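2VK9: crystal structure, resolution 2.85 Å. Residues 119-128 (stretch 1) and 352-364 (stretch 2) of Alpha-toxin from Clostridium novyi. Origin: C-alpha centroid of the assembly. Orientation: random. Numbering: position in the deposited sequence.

Stretch 1 (119-128) MWKMFNKDYN
Stretch 2 352-364: DINDLILPLGDIK

Stretch 1 runs out of a helix that begins earlier in the chain and includes Met119 to Met122, followed by a type I turn, Asn124 to Tyr127, closed by Tyr127 N to Asn124 O at 3.2 Å. Stretch 2 has a weakly bonded helix at about 353-356, capped where Asp352 OD1 accepts from Asn354 N (3.0 Å), and continues as an irregular segment. The nearest CA atoms are those of Phe123 and Pro359, 5.5 Å apart. The contact buries 516 Å², both sides summed, and Phe123, Leu360 and Tyr127 contribute most.

Phe123 (phi/psi -107/1, chi1 m at -71°, chi2 95°) points toward stretch 2. Ile357 CG2 sits 3.5 Å from the Phe123 ring centroid, only 3° off the normal, so the methyl lies over one face in a CH-pi contact; Phe123 CE2 also reaches Ile357 CB at 3.5 Å. A flat ring suits this place because its face accepts the branched isoleucine.

Leu360 (phi/psi -64/-40, chi1 m, chi2 t) meets two aromatic side chains, and all three residues are buried. Leu360 CD1 lies 3.9 Å from Trp120 CZ3 and 4.1 Å from the Tyr127 ring centroid, 18° off the normal and thus over the face. Leucine suits the place because its apolar, branched side chain packs against both rings. Its backbone is held as well: Leu360 N donates to Asn124 OD1 at 2.8 Å and 166°. Asn124 (chi1 -62°, chi2 -77°) uses both ends of its amide, since Asn124 ND2 donates to Trp120 O at 3.1 Å, tying the turn back to the helix.

Tyr127 (chi1 m at -83°, chi2 74°) combines that apolar face with a polar tip: Tyr127 OH donates to Gly361 O at 2.6 Å, near the ring plane. Gly361 adopts phi/psi 62/-152, and its positive phi favours glycine. One water completes the junction, its oxygen donating to Asn124 OD1 (2.8 Å) and Asp126 OD1 (2.7 Å) while accepting from Gly361 N (3.0 Å).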

# COMPACT_ATOMS: atom_id res chain seq x y z
N MET A 119 -16.55 -14.94 -4.35
CA MET A 119 -15.91 -15.39 -5.56
C MET A 119 -14.57 -16.03 -5.19
O MET A 119 -14.24 -17.13 -5.63
CB MET A 119 -15.73 -14.19 -6.49
CG MET A 119 -15.10 -14.49 -7.83
SD MET A 119 -16.24 -15.17 -9.03
CE MET A 119 -17.69 -14.19 -8.68
N TRP A 120 -13.81 -15.34 -4.34
CA TRP A 120 -12.59 -15.88 -3.76
C TRP A 120 -12.84 -17.19 -3.01
O TRP A 120 -12.08 -18.14 -3.16
CB TRP A 120 -11.97 -14.85 -2.83
CG TRP A 120 -11.25 -13.79 -3.56
CD1 TRP A 120 -11.65 -12.51 -3.76
CD2 TRP A 120 -9.99 -13.93 -4.23
NE1 TRP A 120 -10.72 -11.83 -4.51
CE2 TRP A 120 -9.68 -12.68 -4.80
CE3 TRP A 120 -9.09 -14.98 -4.40
CZ2 TRP A 120 -8.51 -12.45 -5.52
CZ3 TRP A 120 -7.93 -14.76 -5.12
CH2 TRP A 120 -7.66 -13.50 -5.68
N LYS A 121 -13.92 -17.22 -2.23
CA LYS A 121 -14.32 -18.40 -1.48
C LYS A 121 -14.64 -19.59 -2.37
O LYS A 121 -14.29 -20.73 -2.05
CB LYS A 121 -15.53 -18.09 -0.61
CG LYS A 121 -15.18 -17.60 0.78
CD LYS A 121 -16.45 -17.37 1.59
CE LYS A 121 -16.10 -17.09 3.03
NZ LYS A 121 -17.29 -16.65 3.80
N MET A 122 -15.29 -19.32 -3.50
CA MET A 122 -15.70 -20.38 -4.42
C MET A 122 -14.53 -21.09 -5.09
O MET A 122 -14.61 -22.29 -5.36
CB MET A 122 -16.62 -19.81 -5.49
CG MET A 122 -18.08 -19.72 -5.10
SD MET A 122 -19.00 -18.76 -6.34
CE MET A 122 -18.89 -19.87 -7.76
N PHE A 123 -13.44 -20.37 -5.33
CA PHE A 123 -12.34 -20.90 -6.14
C PHE A 123 -11.08 -21.29 -5.38
O PHE A 123 -10.10 -21.74 -5.98
CB PHE A 123 -11.99 -19.91 -7.26
CG PHE A 123 -13.03 -19.84 -8.33
CD1 PHE A 123 -14.01 -18.86 -8.29
CD2 PHE A 123 -13.03 -20.75 -9.38
CE1 PHE A 123 -14.99 -18.80 -9.27
CE2 PHE A 123 -14.00 -20.69 -10.36
CZ PHE A 123 -14.98 -19.72 -10.31
N ASN A 124 -11.11 -21.13 -4.06
CA ASN A 124 -9.94 -21.39 -3.22
C ASN A 124 -10.32 -22.09 -1.93
O ASN A 124 -10.08 -21.58 -0.84
CB ASN A 124 -9.19 -20.09 -2.93
CG ASN A 124 -8.67 -19.43 -4.18
OD1 ASN A 124 -7.66 -19.85 -4.75
ND2 ASN A 124 -9.35 -18.38 -4.62
N LYS A 125 -10.92 -23.27 -2.06
CA LYS A 125 -11.41 -24.02 -0.90
C LYS A 125 -10.29 -24.66 -0.10
O LYS A 125 -10.51 -25.14 1.01
CB LYS A 125 -12.41 -25.08 -1.33
CG LYS A 125 -13.74 -24.52 -1.78
CD LYS A 125 -14.62 -25.63 -2.30
CE LYS A 125 -15.68 -25.09 -3.24
NZ LYS A 125 -16.29 -26.21 -4.02
N ASP A 126 -9.08 -24.66 -0.66
CA ASP A 126 -7.89 -25.15 0.02
C ASP A 126 -7.18 -24.05 0.84
O ASP A 126 -6.08 -24.27 1.36
CB ASP A 126 -6.92 -25.76 -0.99
CG ASP A 126 -6.53 -24.78 -2.12
OD1 ASP A 126 -7.30 -23.83 -2.39
OD2 ASP A 126 -5.45 -24.98 -2.73
N TYR A 127 -7.81 -22.89 0.96
CA TYR A 127 -7.29 -21.78 1.77
C TYR A 127 -8.15 -21.54 3.01
O TYR A 127 -9.35 -21.78 3.00
CB TYR A 127 -7.23 -20.51 0.92
CG TYR A 127 -5.99 -20.40 0.06
CD1 TYR A 127 -5.84 -21.19 -1.09
CD2 TYR A 127 -4.97 -19.52 0.39
CE1 TYR A 127 -4.70 -21.10 -1.88
CE2 TYR A 127 -3.81 -19.42 -0.39
CZ TYR A 127 -3.69 -20.21 -1.52
OH TYR A 127 -2.56 -20.12 -2.29
N ASN A 128 -7.52 -21.09 4.09
CA ASN A 128 -8.25 -20.50 5.19
C ASN A 128 -8.42 -19.04 4.82
O ASN A 128 -7.43 -18.28 4.71
CB ASN A 128 -7.50 -20.64 6.52
CG ASN A 128 -7.44 -22.08 7.00
OD1 ASN A 128 -8.25 -22.91 6.62
ND2 ASN A 128 -6.46 -22.38 7.85
N ASP A 352 -15.16 -24.80 -19.91
CA ASP A 352 -15.39 -25.16 -18.51
C ASP A 352 -15.11 -23.98 -17.59
O ASP A 352 -14.29 -23.11 -17.90
CB ASP A 352 -14.53 -26.37 -18.12
CG ASP A 352 -14.97 -27.02 -16.80
OD1 ASP A 352 -14.58 -26.54 -15.71
OD2 ASP A 352 -15.73 -28.02 -16.86
N ILE A 353 -15.80 -23.95 -16.45
CA ILE A 353 -15.68 -22.86 -15.47
C ILE A 353 -14.29 -22.75 -14.83
O ILE A 353 -13.81 -21.65 -14.57
CB ILE A 353 -16.78 -22.97 -14.39
CG1 ILE A 353 -17.11 -21.59 -13.81
CG2 ILE A 353 -16.43 -24.01 -13.31
CD1 ILE A 353 -18.56 -21.50 -13.33
N ASN A 354 -13.66 -23.90 -14.58
CA ASN A 354 -12.34 -23.95 -13.95
C ASN A 354 -11.23 -23.75 -14.97
O ASN A 354 -10.05 -23.67 -14.64
CB ASN A 354 -12.17 -25.27 -13.20
CG ASN A 354 -13.17 -25.42 -12.07
OD1 ASN A 354 -13.26 -24.56 -11.18
ND2 ASN A 354 -13.93 -26.51 -12.10
N ASP A 355 -11.64 -23.66 -16.23
CA ASP A 355 -10.74 -23.35 -17.30
C ASP A 355 -10.67 -21.83 -17.45
O ASP A 355 -9.68 -21.28 -17.94
CB ASP A 355 -11.26 -24.03 -18.57
CG ASP A 355 -10.24 -24.08 -19.68
OD1 ASP A 355 -9.16 -23.44 -19.56
OD2 ASP A 355 -10.53 -24.75 -20.71
N LEU A 356 -11.72 -21.15 -16.98
CA LEU A 356 -11.85 -19.70 -17.14
C LEU A 356 -11.31 -18.91 -15.96
O LEU A 356 -10.61 -17.91 -16.15
CB LEU A 356 -13.32 -19.34 -17.35
CG LEU A 356 -13.94 -19.74 -18.68
CD1 LEU A 356 -15.44 -19.90 -18.53
CD2 LEU A 356 -13.61 -18.71 -19.74
N ILE A 357 -11.65 -19.35 -14.75
CA ILE A 357 -11.19 -18.71 -13.53
C ILE A 357 -10.09 -19.57 -12.91
O ILE A 357 -10.26 -20.77 -12.75
CB ILE A 357 -12.34 -18.53 -12.49
CG1 ILE A 357 -13.57 -17.84 -13.11
CG2 ILE A 357 -11.85 -17.78 -11.26
CD1 ILE A 357 -13.31 -16.46 -13.68
N LEU A 358 -8.98 -18.93 -12.56
CA LEU A 358 -7.83 -19.63 -12.02
C LEU A 358 -7.84 -19.67 -10.47
O LEU A 358 -8.17 -18.67 -9.83
CB LEU A 358 -6.54 -19.00 -12.56
CG LEU A 358 -6.04 -19.47 -13.94
CD1 LEU A 358 -7.05 -19.27 -15.05
CD2 LEU A 358 -4.74 -18.78 -14.33
N PRO A 359 -7.52 -20.84 -9.88
CA PRO A 359 -7.34 -20.92 -8.43
C PRO A 359 -5.96 -20.43 -8.04
O PRO A 359 -5.06 -20.44 -8.87
CB PRO A 359 -7.45 -22.42 -8.16
CG PRO A 359 -6.97 -23.06 -9.40
CD PRO A 359 -7.36 -22.15 -10.53
N LEU A 360 -5.78 -20.01 -6.79
CA LEU A 360 -4.47 -19.55 -6.33
C LEU A 360 -3.43 -20.66 -6.36
O LEU A 360 -2.28 -20.43 -6.74
CB LEU A 360 -4.55 -18.94 -4.93
CG LEU A 360 -5.09 -17.53 -4.80
CD1 LEU A 360 -5.40 -17.22 -3.35
CD2 LEU A 360 -4.09 -16.55 -5.35
N GLY A 361 -3.85 -21.85 -5.94
CA GLY A 361 -2.97 -23.01 -5.85
C GLY A 361 -1.83 -22.85 -4.87
O GLY A 361 -1.93 -22.10 -3.89
N ASP A 362 -0.73 -23.55 -5.16
CA ASP A 362 0.49 -23.46 -4.37
C ASP A 362 1.34 -22.39 -5.00
O ASP A 362 1.65 -22.47 -6.19
CB ASP A 362 1.25 -24.78 -4.43
CG ASP A 362 0.37 -25.98 -4.08
OD1 ASP A 362 -0.44 -25.85 -3.14
OD2 ASP A 362 0.50 -27.04 -4.75
N ILE A 363 1.71 -21.38 -4.21
CA ILE A 363 2.52 -20.28 -4.72
C ILE A 363 3.96 -20.41 -4.22
O ILE A 363 4.23 -20.20 -3.04
CB ILE A 363 1.94 -18.91 -4.28
CG1 ILE A 363 0.47 -18.79 -4.71
CG2 ILE A 363 2.80 -17.76 -4.82
CD1 ILE A 363 -0.32 -17.73 -3.96
N LYS A 364 4.89 -20.75 -5.12
CA LYS A 364 6.32 -20.79 -4.76
C LYS A 364 6.82 -19.40 -4.35
O LYS A 364 6.61 -18.43 -5.06
CB LYS A 364 7.20 -21.32 -5.90
CG LYS A 364 6.69 -22.50 -6.69
CD LYS A 364 6.81 -23.81 -5.96
CE LYS A 364 6.34 -24.96 -6.88
NZ LYS A 364 5.85 -26.17 -6.12
O HOH W 1 -6.51 -22.43 -4.61